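PDB 3NFT: translocator protein BipD from Burkholderia pseudomallei, which is required for invasion of epithelial cells and survival within host cells, and probably regulates secretion of the effectors BipB and BipC at the type III secretion needle tip. Local coordinates for residues A50-L59 and F151-L161; V187-L196 and S218-I229. One frame throughout, in Å; residues are numbered along the deposited sequence.

Contact 1: A50-L59 and F151-L161; sequences AIDEFASLRL and FQSVADVMSKL
The N-terminal helical hairpin packs here against the first long coiled-coil helix, with Phe-54 of helix 41-56 set as a knob into the hole formed by Phe-151, Val-154, Ala-155 and Met-158 of helix 121-160. The two rings form an offset stack: their centroids lie 4.2 Å apart and their planes differ by 21°. Phe-151 CE1 stands over the centre of the Phe-54 ring, 3.2 Å above its plane. With CG of Phe-54 anti to the backbone N (chi1 -171°), the ring reaches past Ala-155, and Val-154 CG1 meets its edge at CE1, 3.7 Å away. In the conformer described, Met-158 supplies a Met-aromatic contact: its chain, folded at the last torsion, brings CE to 3.4 Å from Phe-54 CZ, while SD stands obliquely to the ring. The edge of the Phe-151 ring meets Ile-51 CA in plane.

The segment axes run nearly parallel, 26° apart, and approach to 10.3 Å, a separation consistent with aromatic side chains filling the interface. This knob-into-hole packing places helix 41-56, probably part of the N-terminal domain that serves as an intramolecular chaperone, directly on the predicted coiled coil. Phe-78 of helix 76-103 meets Phe-151 as well, its plane steeply inclined.

Beyond the helix end, Leu-57 straddles the next turn: CD2 lies 3.6 Å from Met-158 CB, and CD1 rests by Ala-155 O and Ser-159 OG. Ser-159 OG donates to Ala-155 O (2.8 Å) and also bonds to the backbone N of Ala-73. Further on, Leu-59 CD2 packs against Leu-161 CD1, the two side chains crossing almost perpendicularly.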
loop_
_atom_site.group_PDB
_atom_site.type_symbol
_atom_site.label_atom_id
_atom_site.label_comp_id
_atom_site.label_asym_id
_atom_site.label_seq_id
_atom_site.Cartn_x
_atom_site.Cartn_y
_atom_site.Cartn_z
ATOM N N ALA A 50 31.459 4.553 -17.406
ATOM C CA ALA A 50 31.150 5.682 -18.292
ATOM C C ALA A 50 31.617 6.984 -17.686
ATOM O O ALA A 50 32.202 7.836 -18.356
ATOM C CB ALA A 50 29.658 5.707 -18.561
ATOM N N ILE A 51 31.405 7.134 -16.382
ATOM C CA ILE A 51 31.938 8.288 -15.660
ATOM C C ILE A 51 33.471 8.376 -15.768
ATOM O O ILE A 51 34.032 9.432 -16.046
ATOM C CB ILE A 51 31.496 8.306 -14.193
ATOM C CG1 ILE A 51 29.993 8.498 -14.101
ATOM C CG2 ILE A 51 32.260 9.384 -13.424
ATOM C CD1 ILE A 51 29.384 8.273 -12.724
ATOM N N ASP A 52 34.146 7.249 -15.597
ATOM C CA ASP A 52 35.587 7.241 -15.764
ATOM C C ASP A 52 36.033 7.585 -17.177
ATOM O O ASP A 52 37.025 8.282 -17.363
ATOM C CB ASP A 52 36.197 5.897 -15.385
ATOM C CG ASP A 52 36.167 5.609 -13.877
ATOM O OD1 ASP A 52 35.901 6.505 -13.047
ATOM O OD2 ASP A 52 36.299 4.440 -13.542
ATOM N N GLU A 53 35.270 7.129 -18.179
ATOM C CA GLU A 53 35.590 7.454 -19.563
ATOM C C GLU A 53 35.480 8.949 -19.801
ATOM O O GLU A 53 36.349 9.558 -20.413
ATOM C CB GLU A 53 34.672 6.718 -20.528
ATOM C CG GLU A 53 35.136 6.773 -21.960
ATOM C CD GLU A 53 36.429 6.036 -22.243
ATOM O OE1 GLU A 53 36.779 5.135 -21.429
ATOM O OE2 GLU A 53 37.122 6.341 -23.235
ATOM N N PHE A 54 34.396 9.529 -19.299
ATOM C CA PHE A 54 34.177 10.977 -19.415
ATOM C C PHE A 54 35.289 11.746 -18.728
ATOM O O PHE A 54 35.834 12.731 -19.237
ATOM C CB PHE A 54 32.823 11.300 -18.809
ATOM C CG PHE A 54 32.346 12.719 -19.040
ATOM C CD1 PHE A 54 31.486 13.002 -20.106
ATOM C CD2 PHE A 54 32.703 13.738 -18.178
ATOM C CE1 PHE A 54 31.008 14.278 -20.300
ATOM C CE2 PHE A 54 32.237 15.032 -18.399
ATOM C CZ PHE A 54 31.370 15.280 -19.473
ATOM N N ALA A 55 35.629 11.315 -17.527
ATOM C CA ALA A 55 36.673 11.968 -16.752
ATOM C C ALA A 55 38.013 11.944 -17.468
ATOM O O ALA A 55 38.814 12.894 -17.352
ATOM C CB ALA A 55 36.815 11.279 -15.367
ATOM N N SER A 56 38.272 10.852 -18.189
ATOM C CA SER A 56 39.544 10.659 -18.882
ATOM C C SER A 56 39.726 11.549 -20.115
ATOM O O SER A 56 40.835 11.728 -20.603
ATOM C CB SER A 56 39.721 9.191 -19.260
ATOM O OG SER A 56 39.027 8.854 -20.435
ATOM N N LEU A 57 38.625 12.077 -20.653
ATOM C CA LEU A 57 38.731 12.924 -21.821
ATOM C C LEU A 57 39.604 14.150 -21.512
ATOM O O LEU A 57 39.483 14.738 -20.433
ATOM C CB LEU A 57 37.329 13.297 -22.312
ATOM C CG LEU A 57 37.251 13.904 -23.700
ATOM C CD1 LEU A 57 36.027 13.450 -24.403
ATOM C CD2 LEU A 57 37.297 15.430 -23.542
ATOM N N ARG A 58 40.500 14.486 -22.433
ATOM C CA ARG A 58 41.371 15.636 -22.309
ATOM C C ARG A 58 41.590 16.297 -23.619
ATOM O O ARG A 58 41.797 15.624 -24.627
ATOM C CB ARG A 58 42.735 15.193 -21.811
ATOM C CG ARG A 58 42.677 14.801 -20.436
ATOM C CD ARG A 58 44.011 14.732 -19.927
ATOM N NE ARG A 58 43.998 14.453 -18.520
ATOM C CZ ARG A 58 45.126 14.339 -17.828
ATOM N NH1 ARG A 58 46.288 14.562 -18.438
ATOM N NH2 ARG A 58 45.073 14.097 -16.537
ATOM N N LEU A 59 41.549 17.631 -23.603
ATOM C CA LEU A 59 41.866 18.387 -24.792
ATOM C C LEU A 59 43.372 18.402 -25.045
ATOM O O LEU A 59 44.161 18.150 -24.135
ATOM C CB LEU A 59 41.330 19.832 -24.675
ATOM C CG LEU A 59 39.809 19.971 -24.543
ATOM C CD1 LEU A 59 39.353 21.421 -24.749
ATOM C CD2 LEU A 59 38.993 19.088 -25.435
ATOM N N PHE A 151 25.079 12.621 -21.467
ATOM C CA PHE A 151 26.463 12.510 -20.988
ATOM C C PHE A 151 27.345 12.017 -22.133
ATOM O O PHE A 151 28.416 12.553 -22.357
ATOM C CB PHE A 151 26.451 11.554 -19.793
ATOM C CG PHE A 151 27.687 11.555 -18.925
ATOM C CD1 PHE A 151 28.292 12.725 -18.499
ATOM C CD2 PHE A 151 28.166 10.328 -18.437
ATOM C CE1 PHE A 151 29.379 12.705 -17.624
ATOM C CE2 PHE A 151 29.228 10.300 -17.552
ATOM C CZ PHE A 151 29.841 11.477 -17.154
ATOM N N GLN A 152 26.844 11.007 -22.861
ATOM C CA GLN A 152 27.473 10.458 -24.039
ATOM C C GLN A 152 27.657 11.484 -25.126
ATOM O O GLN A 152 28.709 11.563 -25.750
ATOM C CB GLN A 152 26.696 9.237 -24.551
ATOM C CG GLN A 152 27.296 8.470 -25.712
ATOM C CD GLN A 152 26.502 7.196 -26.013
ATOM O OE1 GLN A 152 25.412 6.989 -25.479
ATOM N NE2 GLN A 152 27.043 6.330 -26.835
ATOM N N SER A 153 26.623 12.292 -25.358
ATOM C CA SER A 153 26.678 13.270 -26.437
ATOM C C SER A 153 27.689 14.379 -26.116
ATOM O O SER A 153 28.334 14.919 -27.010
ATOM C CB SER A 153 25.284 13.855 -26.715
ATOM O OG SER A 153 24.853 14.710 -25.674
ATOM N N VAL A 154 27.862 14.689 -24.825
ATOM C CA VAL A 154 28.876 15.655 -24.386
ATOM C C VAL A 154 30.273 15.051 -24.581
ATOM O O VAL A 154 31.159 15.672 -25.114
ATOM C CB VAL A 154 28.635 16.120 -22.948
ATOM C CG1 VAL A 154 29.761 17.030 -22.464
ATOM C CG2 VAL A 154 27.273 16.835 -22.800
ATOM N N ALA A 155 30.435 13.784 -24.217
ATOM C CA ALA A 155 31.703 13.106 -24.513
ATOM C C ALA A 155 32.040 13.074 -25.989
ATOM O O ALA A 155 33.193 13.244 -26.379
ATOM C CB ALA A 155 31.699 11.699 -23.904
ATOM N N ASP A 156 31.013 12.881 -26.821
ATOM C CA ASP A 156 31.157 12.808 -28.260
ATOM C C ASP A 156 31.634 14.177 -28.778
ATOM O O ASP A 156 32.622 14.278 -29.491
ATOM C CB ASP A 156 29.797 12.435 -28.859
ATOM C CG ASP A 156 29.850 12.044 -30.324
ATOM O OD1 ASP A 156 30.904 12.077 -30.982
ATOM O OD2 ASP A 156 28.752 11.692 -30.835
ATOM N N VAL A 157 30.933 15.266 -28.400
ATOM C CA VAL A 157 31.342 16.582 -28.864
ATOM C C VAL A 157 32.728 16.992 -28.353
ATOM O O VAL A 157 33.497 17.616 -29.093
ATOM C CB VAL A 157 30.270 17.649 -28.627
ATOM C CG1 VAL A 157 30.293 18.153 -27.206
ATOM C CG2 VAL A 157 30.465 18.802 -29.626
ATOM N N MET A 158 33.071 16.611 -27.121
ATOM C CA MET A 158 34.370 16.964 -26.569
ATOM C C MET A 158 35.487 16.166 -27.220
ATOM O O MET A 158 36.662 16.526 -27.082
ATOM C CB MET A 158 34.398 16.828 -25.041
ATOM C CG MET A 158 33.422 17.752 -24.357
ATOM S SD MET A 158 33.594 17.691 -22.553
ATOM C CE MET A 158 33.318 15.959 -22.191
ATOM N N SER A 159 35.121 15.068 -27.887
ATOM C CA SER A 159 36.077 14.288 -28.667
ATOM C C SER A 159 36.208 14.912 -30.075
ATOM O O SER A 159 37.306 15.197 -30.532
ATOM C CB SER A 159 35.616 12.848 -28.761
ATOM O OG SER A 159 35.532 12.249 -27.483
ATOM N N LYS A 160 35.079 15.116 -30.748
ATOM C CA LYS A 160 35.053 15.683 -32.091
ATOM C C LYS A 160 35.717 17.045 -32.171
ATOM O O LYS A 160 36.422 17.346 -33.140
ATOM C CB LYS A 160 33.612 15.802 -32.586
ATOM C CG LYS A 160 32.969 14.511 -32.953
ATOM C CD LYS A 160 31.540 14.722 -33.444
ATOM C CE LYS A 160 31.082 13.605 -34.345
ATOM N NZ LYS A 160 31.110 12.275 -33.681
ATOM N N LEU A 161 35.540 17.866 -31.133
ATOM C CA LEU A 161 36.036 19.241 -31.186
ATOM C C LEU A 161 37.540 19.323 -31.208
ATOM O O LEU A 161 38.110 20.299 -31.638
ATOM C CB LEU A 161 35.454 20.100 -30.063
ATOM C CG LEU A 161 35.866 19.840 -28.610
ATOM C CD1 LEU A 161 37.219 20.487 -28.326
ATOM C CD2 LEU A 161 34.796 20.393 -27.626
#

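Contact 2: V187-L196 and S218-I229; sequences VIDHLPTMQL and SGVVTINPDKLI
Leu-228 occupies the apolar centre, its CB lying 3.7 Å from Ile-188 CG1 as the two side chains run antiparallel alongside each other. Its CD1 meets Val-187 CG1 and, farther off, Leu-191 CD2; Leu-191 CD1 turns to Pro-225 CB. After residue 189 the chain leads to strand 193-195, and strand 220-223 leads to the helix starting at 226. Met-194 brings CE to 3.9 Å from Ile-223 CG1; Met-194 rests on Leu-147 and Ile-223 on Tyr-150, both of helix 121-160.

The strands are antiparallel, at 158°, with Met-194 and Val-221 a hydrogen-bonded pair: Val-221 N donates to Met-194 O at 2.7 Å. In return, Met-194 N donates to Val-221 O at 2.9 Å. Toward Ile-223 the strands part, and a water donates to Pro-192 O while accepting from Ile-223 N. At the other end Leu-196 N gives Gly-219 O a nearly straight bond (179°). Gln-195, bent at chi2, turns its NE2 to lone pairs of Ser-218 O and Leu-196 O, each at 3.0 Å, both acceptors lying in the plane of the Gln-195 amide. Both amide hydrogens are therefore engaged, which fixes the rotation of the carboxamide and leaves OE1 to accept from a second water.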
loop_
_atom_site.group_PDB
_atom_site.type_symbol
_atom_site.label_atom_id
_atom_site.label_comp_id
_atom_site.label_asym_id
_atom_site.label_seq_id
_atom_site.Cartn_x
_atom_site.Cartn_y
_atom_site.Cartn_z
ATOM N N VAL A 187 24.555 19.628 -30.068
ATOM C CA VAL A 187 24.186 18.919 -28.863
ATOM C C VAL A 187 23.026 19.592 -28.131
ATOM O O VAL A 187 22.088 18.954 -27.721
ATOM C CB VAL A 187 25.408 18.755 -27.928
ATOM C CG1 VAL A 187 24.983 18.093 -26.601
ATOM C CG2 VAL A 187 26.501 17.964 -28.671
ATOM N N ILE A 188 23.114 20.891 -27.936
ATOM C CA ILE A 188 22.069 21.625 -27.219
ATOM C C ILE A 188 20.722 21.414 -27.926
ATOM O O ILE A 188 19.684 21.188 -27.280
ATOM C CB ILE A 188 22.422 23.139 -27.139
ATOM C CG1 ILE A 188 23.634 23.396 -26.241
ATOM C CG2 ILE A 188 21.196 23.969 -26.650
ATOM C CD1 ILE A 188 24.125 24.846 -26.224
ATOM N N ASP A 189 20.759 21.474 -29.250
ATOM C CA ASP A 189 19.541 21.355 -30.053
ATOM C C ASP A 189 18.894 19.997 -30.017
ATOM O O ASP A 189 17.723 19.857 -30.349
ATOM C CB ASP A 189 19.816 21.710 -31.520
ATOM C CG ASP A 189 20.055 23.188 -31.721
ATOM O OD1 ASP A 189 20.565 23.540 -32.786
ATOM O OD2 ASP A 189 19.779 23.986 -30.803
ATOM N N HIS A 190 19.634 18.971 -29.608
ATOM C CA HIS A 190 19.092 17.628 -29.637
ATOM C C HIS A 190 19.118 16.936 -28.291
ATOM O O HIS A 190 19.080 15.703 -28.211
ATOM C CB HIS A 190 19.806 16.829 -30.713
ATOM C CG HIS A 190 19.623 17.403 -32.086
ATOM N ND1 HIS A 190 18.506 17.145 -32.855
ATOM C CD2 HIS A 190 20.403 18.228 -32.820
ATOM C CE1 HIS A 190 18.612 17.784 -34.009
ATOM N NE2 HIS A 190 19.753 18.446 -34.016
ATOM N N LEU A 191 19.104 17.725 -27.225
ATOM C CA LEU A 191 19.077 17.141 -25.893
ATOM C C LEU A 191 17.863 16.222 -25.721
ATOM O O LEU A 191 16.742 16.555 -26.135
ATOM C CB LEU A 191 19.083 18.218 -24.808
ATOM C CG LEU A 191 20.402 18.985 -24.687
ATOM C CD1 LEU A 191 20.235 20.203 -23.774
ATOM C CD2 LEU A 191 21.544 18.065 -24.201
ATOM N N PRO A 192 18.071 15.038 -25.126
ATOM C CA PRO A 192 16.979 14.103 -24.874
ATOM C C PRO A 192 15.938 14.683 -23.943
ATOM O O PRO A 192 16.262 15.462 -23.066
ATOM C CB PRO A 192 17.670 12.922 -24.170
ATOM C CG PRO A 192 19.046 13.178 -24.200
ATOM C CD PRO A 192 19.342 14.578 -24.564
ATOM N N THR A 193 14.685 14.325 -24.150
ATOM C CA THR A 193 13.645 14.630 -23.182
ATOM C C THR A 193 13.080 13.313 -22.681
ATOM O O THR A 193 13.192 12.282 -23.346
ATOM C CB THR A 193 12.546 15.498 -23.797
ATOM O OG1 THR A 193 11.872 14.740 -24.796
ATOM C CG2 THR A 193 13.139 16.738 -24.399
ATOM N N MET A 194 12.514 13.336 -21.486
ATOM C CA MET A 194 12.029 12.134 -20.858
ATOM C C MET A 194 10.635 12.406 -20.323
ATOM O O MET A 194 10.329 13.519 -19.929
ATOM C CB MET A 194 12.975 11.749 -19.726
ATOM C CG MET A 194 14.396 11.358 -20.191
ATOM S SD MET A 194 15.706 12.076 -19.170
ATOM C CE MET A 194 15.818 13.703 -19.880
ATOM N N GLN A 195 9.793 11.386 -20.338
ATOM C CA GLN A 195 8.444 11.504 -19.819
ATOM C C GLN A 195 8.354 10.624 -18.592
ATOM O O GLN A 195 8.594 9.425 -18.672
ATOM C CB GLN A 195 7.428 11.051 -20.868
ATOM C CG GLN A 195 6.010 10.993 -20.362
ATOM C CD GLN A 195 5.474 12.356 -19.996
ATOM O OE1 GLN A 195 5.470 13.270 -20.827
ATOM N NE2 GLN A 195 5.028 12.508 -18.747
ATOM N N LEU A 196 8.018 11.229 -17.461
ATOM C CA LEU A 196 7.752 10.476 -16.239
ATOM C C LEU A 196 6.465 9.655 -16.392
ATOM O O LEU A 196 5.576 10.021 -17.183
ATOM C CB LEU A 196 7.624 11.425 -15.043
ATOM C CG LEU A 196 8.896 12.148 -14.595
ATOM C CD1 LEU A 196 8.623 13.210 -13.541
ATOM C CD2 LEU A 196 9.887 11.129 -14.072
ATOM N N SER A 218 3.362 18.462 -16.719
ATOM C CA SER A 218 2.931 17.216 -17.348
ATOM C C SER A 218 3.953 16.078 -17.269
ATOM O O SER A 218 3.742 15.021 -17.851
ATOM C CB SER A 218 2.554 17.459 -18.807
ATOM O OG SER A 218 3.638 17.971 -19.556
ATOM N N GLY A 219 5.041 16.290 -16.529
ATOM C CA GLY A 219 6.040 15.252 -16.310
ATOM C C GLY A 219 7.108 15.111 -17.377
ATOM O O GLY A 219 7.801 14.067 -17.438
ATOM N N VAL A 220 7.283 16.144 -18.205
ATOM C CA VAL A 220 8.328 16.145 -19.187
ATOM C C VAL A 220 9.604 16.663 -18.521
ATOM O O VAL A 220 9.646 17.789 -18.007
ATOM C CB VAL A 220 7.988 17.019 -20.420
ATOM C CG1 VAL A 220 9.165 17.066 -21.381
ATOM C CG2 VAL A 220 6.716 16.482 -21.127
ATOM N N VAL A 221 10.630 15.826 -18.538
ATOM C CA VAL A 221 11.929 16.161 -18.010
ATOM C C VAL A 221 12.839 16.596 -19.147
ATOM O O VAL A 221 13.029 15.855 -20.121
ATOM C CB VAL A 221 12.563 14.970 -17.287
ATOM C CG1 VAL A 221 13.864 15.410 -16.642
ATOM C CG2 VAL A 221 11.599 14.403 -16.241
ATOM N N THR A 222 13.396 17.796 -19.015
ATOM C CA THR A 222 14.368 18.332 -19.958
ATOM C C THR A 222 15.678 18.615 -19.210
ATOM O O THR A 222 15.690 18.835 -17.993
ATOM C CB THR A 222 13.864 19.631 -20.623
ATOM O OG1 THR A 222 13.495 20.558 -19.612
ATOM C CG2 THR A 222 12.669 19.350 -21.531
ATOM N N ILE A 223 16.773 18.596 -19.945
ATOM C CA ILE A 223 18.099 18.772 -19.393
ATOM C C ILE A 223 18.490 20.237 -19.495
ATOM O O ILE A 223 18.392 20.839 -20.582
ATOM C CB ILE A 223 19.086 17.891 -20.148
ATOM C CG1 ILE A 223 18.664 16.419 -20.011
ATOM C CG2 ILE A 223 20.509 18.126 -19.674
ATOM C CD1 ILE A 223 19.397 15.550 -20.916
ATOM N N ASN A 224 18.902 20.819 -18.376
ATOM C CA ASN A 224 19.310 22.225 -18.339
ATOM C C ASN A 224 20.580 22.381 -19.201
ATOM O O ASN A 224 21.611 21.749 -18.906
ATOM C CB ASN A 224 19.561 22.635 -16.874
ATOM C CG ASN A 224 19.878 24.081 -16.701
ATOM O OD1 ASN A 224 20.245 24.789 -17.648
ATOM N ND2 ASN A 224 19.760 24.551 -15.441
ATOM N N PRO A 225 20.523 23.230 -20.252
ATOM C CA PRO A 225 21.660 23.393 -21.138
ATOM C C PRO A 225 22.727 24.386 -20.658
ATOM O O PRO A 225 23.623 24.740 -21.413
ATOM C CB PRO A 225 21.023 23.880 -22.423
ATOM C CG PRO A 225 19.864 24.700 -21.928
ATOM C CD PRO A 225 19.347 23.999 -20.706
ATOM N N ASP A 226 22.644 24.814 -19.410
ATOM C CA ASP A 226 23.455 25.933 -18.938
ATOM C C ASP A 226 24.969 25.677 -19.064
ATOM O O ASP A 226 25.715 26.546 -19.504
ATOM C CB ASP A 226 23.101 26.379 -17.506
ATOM C CG ASP A 226 23.238 25.272 -16.439
ATOM O OD1 ASP A 226 23.252 25.658 -15.256
ATOM O OD2 ASP A 226 23.245 24.063 -16.740
ATOM N N LYS A 227 25.427 24.470 -18.738
ATOM C CA LYS A 227 26.871 24.218 -18.825
ATOM C C LYS A 227 27.326 24.179 -20.289
ATOM O O LYS A 227 28.394 24.672 -20.621
ATOM C CB LYS A 227 27.252 22.917 -18.088
ATOM C CG LYS A 227 27.155 23.050 -16.581
ATOM C CD LYS A 227 25.988 22.350 -15.951
ATOM C CE LYS A 227 25.816 22.732 -14.478
ATOM N NZ LYS A 227 24.809 21.933 -13.694
ATOM N N LEU A 228 26.516 23.581 -21.163
ATOM C CA LEU A 228 26.850 23.565 -22.582
ATOM C C LEU A 228 26.892 24.974 -23.166
ATOM O O LEU A 228 27.732 25.272 -23.994
ATOM C CB LEU A 228 25.859 22.704 -23.355
ATOM C CG LEU A 228 25.969 21.187 -23.146
ATOM C CD1 LEU A 228 24.764 20.469 -23.752
ATOM C CD2 LEU A 228 27.310 20.686 -23.667
ATOM N N ILE A 229 25.948 25.816 -22.747
ATOM C CA ILE A 229 25.938 27.236 -23.151
ATOM C C ILE A 229 27.205 27.960 -22.699
ATOM O O ILE A 229 27.830 28.678 -23.471
ATOM C CB ILE A 229 24.689 27.914 -22.605
ATOM C CG1 ILE A 229 23.472 27.389 -23.369
ATOM C CG2 ILE A 229 24.857 29.454 -22.693
ATOM C CD1 ILE A 229 22.108 27.834 -22.791
HETATM O O HOH W 1 16.300 18.071 -22.720
HETATM O O HOH W 2 3.585 15.140 -21.212
#

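From the N terminus, helix 41-56 enters contact 1, and the chain then passes through strands 61-63 and 66-68 and helix 76-103 before helix 121-160 returns to close this loop, 92 residues wide. Contact 2 follows in series: helix 177-189 and strand 193-195 lead through helix 202-209 and strand 213-215 to strand 220-223 and helix 226-233, a much shorter closure of 22 residues. Neither encloses nor crosses the other. Their centres lie 18 Å apart, yet they touch through helix 121-160, where Val-157 CB is 3.8 Å from Val-187 CG2 and Val-154 also reaches Leu-228. That helix thus links the N-terminal hairpin to the small mixed helix-and-sheet region.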